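Local coordinates for protein CTP:phosphocholine Cytidylyltransferase (Streptococcus pneumoniae, PDB 1JYK) that catalyses the transfer of a cytidylyl group from CTP to phosphocholine, giving CDP-choline and pyrophosphate, at residues E117-Y122 / P188-I193; F157-D162 / D168-S173; V194-K199 / K220-Y225. All coordinates share one frame; numbering follows the deposited sequence.

Interaction 1 of 3, residues E117-Y122 / P188-I193; sequences ELANSY and PTAEKI
The methyl of Ala190 presses into the turn that leads into strand 121-125. Ala190 CB lies 3.4 Å from the backbone N of Ala119. The same Ala190 CB lies 3.8 Å from Leu118 C, so a small side chain on helix 187-201 meets the peptide link itself. Ala119 CB sits beside it, 4.0 Å from Ala190 CB. One helical turn further on, Ile193 continues the contact: its CG2 meets Leu118 CD2 at 3.6 Å, the two side chains crossing at about a right angle. Leu118 reaches both helix residues because its chi1 of -168° turns CG opposite the backbone N, setting CG against the Ala190 methyl and carrying CD2 on to Ile193. Trp185 of strand 182-185 touches both Leu118 and Ile193 and adds to this tight apolar part. Away from this core, exposed Glu191 leaves the helix surface, and Glu117 turns off toward Arg95 in a long, weak ion pair. Residues 118-121 form a type II beta turn, and Asn120 and Ser121 together face Trp185 in a G1 beta bulge. Helix 187-201 packs on this turn into strand 121-125, an inner strand of the mixed sheet, consistent with the alpha/beta nucleotidyltransferase fold.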
loop_
_atom_site.group_PDB
_atom_site.type_symbol
_atom_site.label_atom_id
_atom_site.label_comp_id
_atom_site.label_asym_id
_atom_site.label_seq_id
_atom_site.Cartn_x
_atom_site.Cartn_y
_atom_site.Cartn_z
ATOM N N GLU A 117 -1.444 8.048 -12.408
ATOM C CA GLU A 117 -2.042 8.680 -11.234
ATOM C C GLU A 117 -1.071 8.681 -10.057
ATOM O O GLU A 117 -1.378 9.210 -8.992
ATOM C CB GLU A 117 -3.304 7.923 -10.825
ATOM C CG GLU A 117 -4.318 7.771 -11.936
ATOM C CD GLU A 117 -5.286 8.937 -11.995
ATOM O OE1 GLU A 117 -5.142 9.880 -11.186
ATOM O OE2 GLU A 117 -6.198 8.910 -12.848
ATOM N N LEU A 118 0.100 8.087 -10.250
ATOM C CA LEU A 118 1.082 7.990 -9.180
ATOM C C LEU A 118 1.568 9.313 -8.590
ATOM O O LEU A 118 1.759 9.417 -7.373
ATOM C CB LEU A 118 2.284 7.167 -9.647
ATOM C CG LEU A 118 3.264 6.738 -8.548
ATOM C CD1 LEU A 118 2.536 5.997 -7.430
ATOM C CD2 LEU A 118 4.327 5.851 -9.167
ATOM N N ALA A 119 1.768 10.314 -9.441
ATOM C CA ALA A 119 2.254 11.620 -8.993
ATOM C C ALA A 119 1.442 12.231 -7.854
ATOM O O ALA A 119 0.230 12.414 -7.972
ATOM C CB ALA A 119 2.302 12.587 -10.168
ATOM N N ASN A 120 2.132 12.553 -6.761
ATOM C CA ASN A 120 1.515 13.152 -5.584
ATOM C C ASN A 120 0.423 12.275 -5.005
ATOM O O ASN A 120 -0.617 12.760 -4.552
ATOM C CB ASN A 120 0.954 14.521 -5.940
ATOM C CG ASN A 120 2.043 15.517 -6.254
ATOM O OD1 ASN A 120 3.031 15.615 -5.524
ATOM N ND2 ASN A 120 1.881 16.252 -7.346
ATOM N N SER A 121 0.677 10.974 -5.004
ATOM C CA SER A 121 -0.288 10.022 -4.495
ATOM C C SER A 121 0.256 9.101 -3.409
ATOM O O SER A 121 1.446 8.771 -3.380
ATOM C CB SER A 121 -0.815 9.178 -5.656
ATOM O OG SER A 121 -1.601 8.096 -5.190
ATOM N N TYR A 122 -0.630 8.712 -2.498
ATOM C CA TYR A 122 -0.285 7.771 -1.442
ATOM C C TYR A 122 -0.596 6.415 -2.062
ATOM O O TYR A 122 -1.496 6.310 -2.898
ATOM C CB TYR A 122 -1.201 7.936 -0.221
ATOM C CG TYR A 122 -0.796 9.031 0.727
ATOM C CD1 TYR A 122 0.096 8.784 1.774
ATOM C CD2 TYR A 122 -1.282 10.327 0.563
ATOM C CE1 TYR A 122 0.493 9.813 2.631
ATOM C CE2 TYR A 122 -0.890 11.358 1.413
ATOM C CZ TYR A 122 -0.003 11.096 2.440
ATOM O OH TYR A 122 0.392 12.125 3.255
ATOM N N PRO A 188 8.114 14.440 -9.370
ATOM C CA PRO A 188 9.384 14.075 -10.002
ATOM C C PRO A 188 9.731 12.594 -9.823
ATOM O O PRO A 188 10.218 11.947 -10.755
ATOM C CB PRO A 188 10.402 14.984 -9.319
ATOM C CG PRO A 188 9.605 16.125 -8.796
ATOM C CD PRO A 188 8.275 15.555 -8.422
ATOM N N THR A 189 9.484 12.062 -8.626
ATOM C CA THR A 189 9.787 10.659 -8.344
ATOM C C THR A 189 8.859 9.723 -9.117
ATOM O O THR A 189 9.310 8.730 -9.698
ATOM C CB THR A 189 9.666 10.340 -6.835
ATOM O OG1 THR A 189 10.411 11.298 -6.077
ATOM C CG2 THR A 189 10.211 8.950 -6.541
ATOM N N ALA A 190 7.566 10.048 -9.122
ATOM C CA ALA A 190 6.564 9.242 -9.818
ATOM C C ALA A 190 6.870 9.160 -11.314
ATOM O O ALA A 190 6.654 8.124 -11.954
ATOM C CB ALA A 190 5.178 9.843 -9.604
ATOM N N GLU A 191 7.370 10.262 -11.866
ATOM C CA GLU A 191 7.700 10.317 -13.282
ATOM C C GLU A 191 8.781 9.284 -13.587
ATOM O O GLU A 191 8.687 8.542 -14.562
ATOM C CB GLU A 191 8.185 11.716 -13.644
ATOM C CG GLU A 191 8.325 11.944 -15.125
ATOM C CD GLU A 191 8.997 13.263 -15.440
ATOM O OE1 GLU A 191 10.010 13.585 -14.783
ATOM O OE2 GLU A 191 8.512 13.979 -16.341
ATOM N N LYS A 192 9.804 9.229 -12.741
ATOM C CA LYS A 192 10.884 8.269 -12.933
ATOM C C LYS A 192 10.350 6.851 -12.789
ATOM O O LYS A 192 10.675 5.973 -13.584
ATOM C CB LYS A 192 11.999 8.502 -11.909
ATOM C CG LYS A 192 12.775 9.789 -12.138
ATOM C CD LYS A 192 14.048 9.819 -11.311
ATOM C CE LYS A 192 15.201 10.391 -12.110
ATOM N NZ LYS A 192 16.358 10.721 -11.237
ATOM N N ILE A 193 9.530 6.627 -11.770
ATOM C CA ILE A 193 8.972 5.303 -11.544
ATOM C C ILE A 193 8.092 4.836 -12.718
ATOM O O ILE A 193 8.103 3.656 -13.070
ATOM C CB ILE A 193 8.164 5.272 -10.224
ATOM C CG1 ILE A 193 9.131 5.325 -9.042
ATOM C CG2 ILE A 193 7.306 4.008 -10.141
ATOM C CD1 ILE A 193 8.478 5.727 -7.722
#

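Interaction 2 of 3, residues F157-D162 / D168-S173; sequences FLVYGD and DIIVDS
With chi1 at -52°, the Phe157 side chain leaves on the side away from its own carbonyl carbon, and the ring reaches past the end of strand 166-170 to Ser173, whose CB lies over one face, offset toward the rim. The two segments form a beta hairpin, strands 157-160 and 166-170 running antiparallel as a small two-stranded sheet. Phe157-Ile170 and Val159-Asp168 are hydrogen-bonded pairs, with the non-hydrogen-bonded pair Leu158-Ile169 between them. At the first, Phe157 N gives a short, nearly straight bond to Ile170 O (2.6 Å, 172°), and Ile170 N returns one to Phe157 O at 2.9 Å. A CA-H...O contact from Ile169 CA (3.1 Å) supplements the N-H bond at Phe157 O. Val159 N bonds Asp168 O at the other hydrogen-bonded pair.

Leu158 and Ile169 lie side by side on one face of the hairpin, CD2 to CG1 at 4.1 Å, and both reach Tyr144 of strand 142-149. On the other face Val159 CG2 meets Ile170 CG2, the two side chains crossing at about a right angle. Asp168 OD1 turns back to accept the N-H of Ile169 from above the carboxylate plane, while Ser173 OG bonds Ala175 O. In the CH-pi contact, Ser173 CB stands 3.8 Å from the Phe157 ring centroid, 16° off the normal, and Ser173 O lies 3.1 Å from Phe157 CE2.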
loop_
_atom_site.group_PDB
_atom_site.type_symbol
_atom_site.label_atom_id
_atom_site.label_comp_id
_atom_site.label_asym_id
_atom_site.label_seq_id
_atom_site.Cartn_x
_atom_site.Cartn_y
_atom_site.Cartn_z
ATOM N N PHE A 157 13.390 -4.133 3.882
ATOM C CA PHE A 157 13.832 -3.111 4.820
ATOM C C PHE A 157 14.434 -1.868 4.197
ATOM O O PHE A 157 14.974 -1.900 3.087
ATOM C CB PHE A 157 14.824 -3.728 5.801
ATOM C CG PHE A 157 14.317 -4.971 6.459
ATOM C CD1 PHE A 157 13.752 -4.919 7.733
ATOM C CD2 PHE A 157 14.367 -6.190 5.797
ATOM C CE1 PHE A 157 13.241 -6.070 8.338
ATOM C CE2 PHE A 157 13.861 -7.344 6.388
ATOM C CZ PHE A 157 13.293 -7.283 7.668
ATOM N N LEU A 158 14.343 -0.772 4.942
ATOM C CA LEU A 158 14.847 0.522 4.508
ATOM C C LEU A 158 16.229 0.831 5.079
ATOM O O LEU A 158 16.430 0.789 6.292
ATOM C CB LEU A 158 13.860 1.618 4.932
ATOM C CG LEU A 158 12.457 1.521 4.316
ATOM C CD1 LEU A 158 11.448 2.236 5.206
ATOM C CD2 LEU A 158 12.472 2.140 2.920
ATOM N N VAL A 159 17.173 1.146 4.199
ATOM C CA VAL A 159 18.529 1.486 4.622
ATOM C C VAL A 159 18.667 3.003 4.553
ATOM O O VAL A 159 18.532 3.591 3.480
ATOM C CB VAL A 159 19.583 0.845 3.690
ATOM C CG1 VAL A 159 20.972 1.377 4.031
ATOM C CG2 VAL A 159 19.532 -0.671 3.818
ATOM N N TYR A 160 18.935 3.644 5.685
ATOM C CA TYR A 160 19.061 5.097 5.688
ATOM C C TYR A 160 19.928 5.663 6.809
ATOM O O TYR A 160 20.205 4.988 7.803
ATOM C CB TYR A 160 17.669 5.739 5.750
ATOM C CG TYR A 160 16.870 5.367 6.980
ATOM C CD1 TYR A 160 16.793 6.230 8.077
ATOM C CD2 TYR A 160 16.161 4.167 7.037
ATOM C CE1 TYR A 160 16.023 5.909 9.205
ATOM C CE2 TYR A 160 15.388 3.835 8.158
ATOM C CZ TYR A 160 15.324 4.715 9.238
ATOM O OH TYR A 160 14.554 4.403 10.337
ATOM N N GLY A 161 20.334 6.919 6.632
ATOM C CA GLY A 161 21.169 7.591 7.608
ATOM C C GLY A 161 20.476 8.733 8.334
ATOM O O GLY A 161 19.258 8.729 8.509
ATOM N N ASP A 162 21.268 9.726 8.732
ATOM C CA ASP A 162 20.784 10.880 9.486
ATOM C C ASP A 162 19.785 11.784 8.784
ATOM O O ASP A 162 19.010 12.479 9.443
ATOM C CB ASP A 162 21.973 11.727 9.946
ATOM C CG ASP A 162 22.987 10.929 10.744
ATOM O OD1 ASP A 162 24.191 11.253 10.661
ATOM O OD2 ASP A 162 22.587 9.979 11.453
ATOM N N ASP A 168 19.037 2.368 0.169
ATOM C CA ASP A 168 18.802 1.063 -0.419
ATOM C C ASP A 168 17.597 0.418 0.252
ATOM O O ASP A 168 17.142 0.870 1.309
ATOM C CB ASP A 168 20.035 0.181 -0.199
ATOM C CG ASP A 168 20.162 -0.916 -1.236
ATOM O OD1 ASP A 168 19.261 -1.052 -2.093
ATOM O OD2 ASP A 168 21.174 -1.646 -1.192
ATOM N N ILE A 169 17.072 -0.625 -0.378
ATOM C CA ILE A 169 15.961 -1.383 0.174
ATOM C C ILE A 169 16.449 -2.814 0.063
ATOM O O ILE A 169 16.800 -3.276 -1.021
ATOM C CB ILE A 169 14.659 -1.188 -0.630
ATOM C CG1 ILE A 169 14.099 0.217 -0.370
ATOM C CG2 ILE A 169 13.637 -2.248 -0.226
ATOM C CD1 ILE A 169 13.124 0.705 -1.422
ATOM N N ILE A 170 16.481 -3.518 1.183
ATOM C CA ILE A 170 16.996 -4.873 1.184
ATOM C C ILE A 170 16.024 -5.887 1.757
ATOM O O ILE A 170 15.012 -5.523 2.365
ATOM C CB ILE A 170 18.303 -4.931 1.993
ATOM C CG1 ILE A 170 18.033 -4.536 3.445
ATOM C CG2 ILE A 170 19.319 -3.977 1.400
ATOM C CD1 ILE A 170 19.182 -4.796 4.367
ATOM N N VAL A 171 16.346 -7.165 1.567
ATOM C CA VAL A 171 15.511 -8.243 2.070
ATOM C C VAL A 171 16.240 -9.078 3.126
ATOM O O VAL A 171 15.611 -9.837 3.864
ATOM C CB VAL A 171 15.066 -9.182 0.927
ATOM C CG1 VAL A 171 14.704 -8.369 -0.307
ATOM C CG2 VAL A 171 16.173 -10.171 0.608
ATOM N N ASP A 172 17.558 -8.919 3.206
ATOM C CA ASP A 172 18.370 -9.690 4.145
ATOM C C ASP A 172 18.371 -9.249 5.614
ATOM O O ASP A 172 19.377 -8.730 6.121
ATOM C CB ASP A 172 19.820 -9.749 3.645
ATOM C CG ASP A 172 20.621 -10.870 4.300
ATOM O OD1 ASP A 172 20.036 -11.683 5.047
ATOM O OD2 ASP A 172 21.847 -10.934 4.063
ATOM N N SER A 173 17.252 -9.465 6.296
ATOM C CA SER A 173 17.158 -9.139 7.711
ATOM C C SER A 173 15.903 -9.718 8.329
ATOM O O SER A 173 14.920 -9.981 7.637
ATOM C CB SER A 173 17.181 -7.631 7.939
ATOM O OG SER A 173 17.347 -7.363 9.324
#

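Interaction 3 of 3, residues V194-K199 / K220-Y225; sequences VSFIDK and KELDVY
The backbones of helix 187-201 and of the run from the 3-10 turn at Lys220-Glu221 into strand 224-228 stay well apart, the nearest pair of CA atoms, Phe196 and Glu221, being 10.4 Å from each other, so side chains alone span the distance. Phe196 does most of the reaching. Its chi1 of -60° sends the ring off the helix toward Leu222, so that its outer edge faces the other segment. At that edge Phe196 CE1 meets Leu222 CD2 at 3.9 Å, and Phe196 CZ meets Glu221 CB at 4.0 Å; both partners lie near the ring plane. Phe196 and Leu222 slide past each other in opposite directions.

Glu221 contributes only the start of its chain. Beyond CB it bends at chi2 (-71°) and leads the carboxylate away from the helix, with the carboxylate plane 86° from that of the ring. The contact is therefore apolar at its centre, while the charged end of Glu221 lies at its exposed margin. Leu222 is buried, touching Thr189, Lys192 and Ile193 one to two turns earlier on the helix, and Val215 of helix 213-216. Met214 of that short helix also touches Phe196. A ring edge meeting aliphatic carbons here joins helix 187-201 to the approach to strand 224-228, part of the helix-to-sheet packing of the alpha/beta fold.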
loop_
_atom_site.group_PDB
_atom_site.type_symbol
_atom_site.label_atom_id
_atom_site.label_comp_id
_atom_site.label_asym_id
_atom_site.label_seq_id
_atom_site.Cartn_x
_atom_site.Cartn_y
_atom_site.Cartn_z
ATOM N N VAL A 194 7.340 5.750 -13.331
ATOM C CA VAL A 194 6.481 5.359 -14.447
ATOM C C VAL A 194 7.341 4.882 -15.618
ATOM O O VAL A 194 6.996 3.917 -16.304
ATOM C CB VAL A 194 5.566 6.521 -14.912
ATOM C CG1 VAL A 194 4.881 6.156 -16.227
ATOM C CG2 VAL A 194 4.513 6.820 -13.841
ATOM N N SER A 195 8.464 5.552 -15.838
ATOM C CA SER A 195 9.354 5.157 -16.919
ATOM C C SER A 195 9.905 3.754 -16.633
ATOM O O SER A 195 10.057 2.935 -17.547
ATOM C CB SER A 195 10.490 6.172 -17.063
ATOM O OG SER A 195 11.505 5.943 -16.103
ATOM N N PHE A 196 10.193 3.472 -15.364
ATOM C CA PHE A 196 10.698 2.157 -14.976
ATOM C C PHE A 196 9.587 1.128 -15.161
ATOM O O PHE A 196 9.837 -0.017 -15.551
ATOM C CB PHE A 196 11.140 2.150 -13.506
ATOM C CG PHE A 196 12.235 3.127 -13.191
ATOM C CD1 PHE A 196 12.327 3.694 -11.923
ATOM C CD2 PHE A 196 13.171 3.489 -14.158
ATOM C CE1 PHE A 196 13.336 4.611 -11.620
ATOM C CE2 PHE A 196 14.181 4.404 -13.867
ATOM C CZ PHE A 196 14.263 4.968 -12.594
ATOM N N ILE A 197 8.358 1.546 -14.873
ATOM C CA ILE A 197 7.200 0.671 -15.007
ATOM C C ILE A 197 6.985 0.330 -16.481
ATOM O O ILE A 197 6.803 -0.839 -16.833
ATOM C CB ILE A 197 5.923 1.347 -14.448
ATOM C CG1 ILE A 197 5.943 1.304 -12.913
ATOM C CG2 ILE A 197 4.678 0.664 -15.015
ATOM C CD1 ILE A 197 4.863 2.144 -12.250
ATOM N N ASP A 198 7.014 1.357 -17.329
ATOM C CA ASP A 198 6.821 1.169 -18.767
ATOM C C ASP A 198 7.842 0.168 -19.273
ATOM O O ASP A 198 7.495 -0.806 -19.936
ATOM C CB ASP A 198 7.008 2.484 -19.520
ATOM C CG ASP A 198 5.868 3.457 -19.294
ATOM O OD1 ASP A 198 6.076 4.662 -19.529
ATOM O OD2 ASP A 198 4.771 3.023 -18.883
ATOM N N LYS A 199 9.106 0.411 -18.942
ATOM C CA LYS A 199 10.198 -0.465 -19.362
ATOM C C LYS A 199 10.029 -1.907 -18.906
ATOM O O LYS A 199 10.240 -2.833 -19.686
ATOM C CB LYS A 199 11.543 0.074 -18.855
ATOM C CG LYS A 199 12.748 -0.805 -19.204
ATOM C CD LYS A 199 14.012 -0.323 -18.495
ATOM C CE LYS A 199 14.601 0.918 -19.171
ATOM N NZ LYS A 199 16.068 1.062 -18.922
ATOM N N LYS A 220 18.880 3.953 -6.576
ATOM C CA LYS A 220 19.966 4.896 -6.834
ATOM C C LYS A 220 19.542 6.086 -7.689
ATOM O O LYS A 220 20.245 7.095 -7.747
ATOM C CB LYS A 220 21.142 4.171 -7.503
ATOM C CG LYS A 220 20.986 2.642 -7.593
ATOM C CD LYS A 220 19.730 2.239 -8.374
ATOM C CE LYS A 220 19.437 0.742 -8.305
ATOM N NZ LYS A 220 19.678 0.118 -6.973
ATOM N N GLU A 221 18.393 5.977 -8.347
ATOM C CA GLU A 221 17.888 7.059 -9.196
ATOM C C GLU A 221 16.754 7.844 -8.548
ATOM O O GLU A 221 16.299 8.846 -9.098
ATOM C CB GLU A 221 17.360 6.501 -10.517
ATOM C CG GLU A 221 18.224 5.438 -11.133
ATOM C CD GLU A 221 19.507 6.012 -11.664
ATOM O OE1 GLU A 221 19.469 7.155 -12.169
ATOM O OE2 GLU A 221 20.547 5.323 -11.573
ATOM N N LEU A 222 16.296 7.391 -7.388
ATOM C CA LEU A 222 15.179 8.043 -6.731
ATOM C C LEU A 222 15.504 8.662 -5.388
ATOM O O LEU A 222 16.392 8.204 -4.676
ATOM C CB LEU A 222 14.034 7.040 -6.565
ATOM C CG LEU A 222 13.636 6.257 -7.821
ATOM C CD1 LEU A 222 12.797 5.039 -7.436
ATOM C CD2 LEU A 222 12.880 7.173 -8.768
ATOM N N ASP A 223 14.771 9.718 -5.056
ATOM C CA ASP A 223 14.932 10.413 -3.785
ATOM C C ASP A 223 13.685 10.099 -2.960
ATOM O O ASP A 223 12.604 10.637 -3.225
ATOM C CB ASP A 223 15.043 11.924 -4.001
ATOM C CG ASP A 223 16.330 12.321 -4.703
ATOM O OD1 ASP A 223 17.293 11.525 -4.702
ATOM O OD2 ASP A 223 16.375 13.433 -5.260
ATOM N N VAL A 224 13.842 9.215 -1.982
ATOM C CA VAL A 224 12.741 8.815 -1.112
ATOM C C VAL A 224 13.209 8.928 0.330
ATOM O O VAL A 224 14.365 8.651 0.643
ATOM C CB VAL A 224 12.306 7.357 -1.372
ATOM C CG1 VAL A 224 10.881 7.138 -0.844
ATOM C CG2 VAL A 224 12.409 7.041 -2.865
ATOM N N TYR A 225 12.303 9.324 1.208
ATOM C CA TYR A 225 12.655 9.492 2.599
ATOM C C TYR A 225 11.839 8.613 3.517
ATOM O O TYR A 225 10.801 8.090 3.126
ATOM C CB TYR A 225 12.507 10.960 2.974
ATOM C CG TYR A 225 13.447 11.819 2.180
ATOM C CD1 TYR A 225 13.156 12.169 0.864
ATOM C CD2 TYR A 225 14.656 12.251 2.728
ATOM C CE1 TYR A 225 14.044 12.928 0.115
ATOM C CE2 TYR A 225 15.549 13.008 1.987
ATOM C CZ TYR A 225 15.236 13.343 0.686
ATOM O OH TYR A 225 16.113 14.107 -0.040
#

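In the fold
From the N terminus, the chain passes through the turn at 117-122 and into strand 121-125, then on through the sheet to helix 187-201, whose first turns return to it in interaction 1. Interaction 2 lies wholly within that excursion: a short hairpin loop closed between 157-162 and 168-173, its centre about 21 Å from that of interaction 1. Interaction 3 opens only after interaction 1 has closed, joining the later turns of the same helix to 220-225, past helix 213-216. Interactions 1 and 3 adjoin, Lys192 NZ of the first probably hydrogen-bonding Glu221 O of the second. Helix 187-201 thus links two regions of the main sheet.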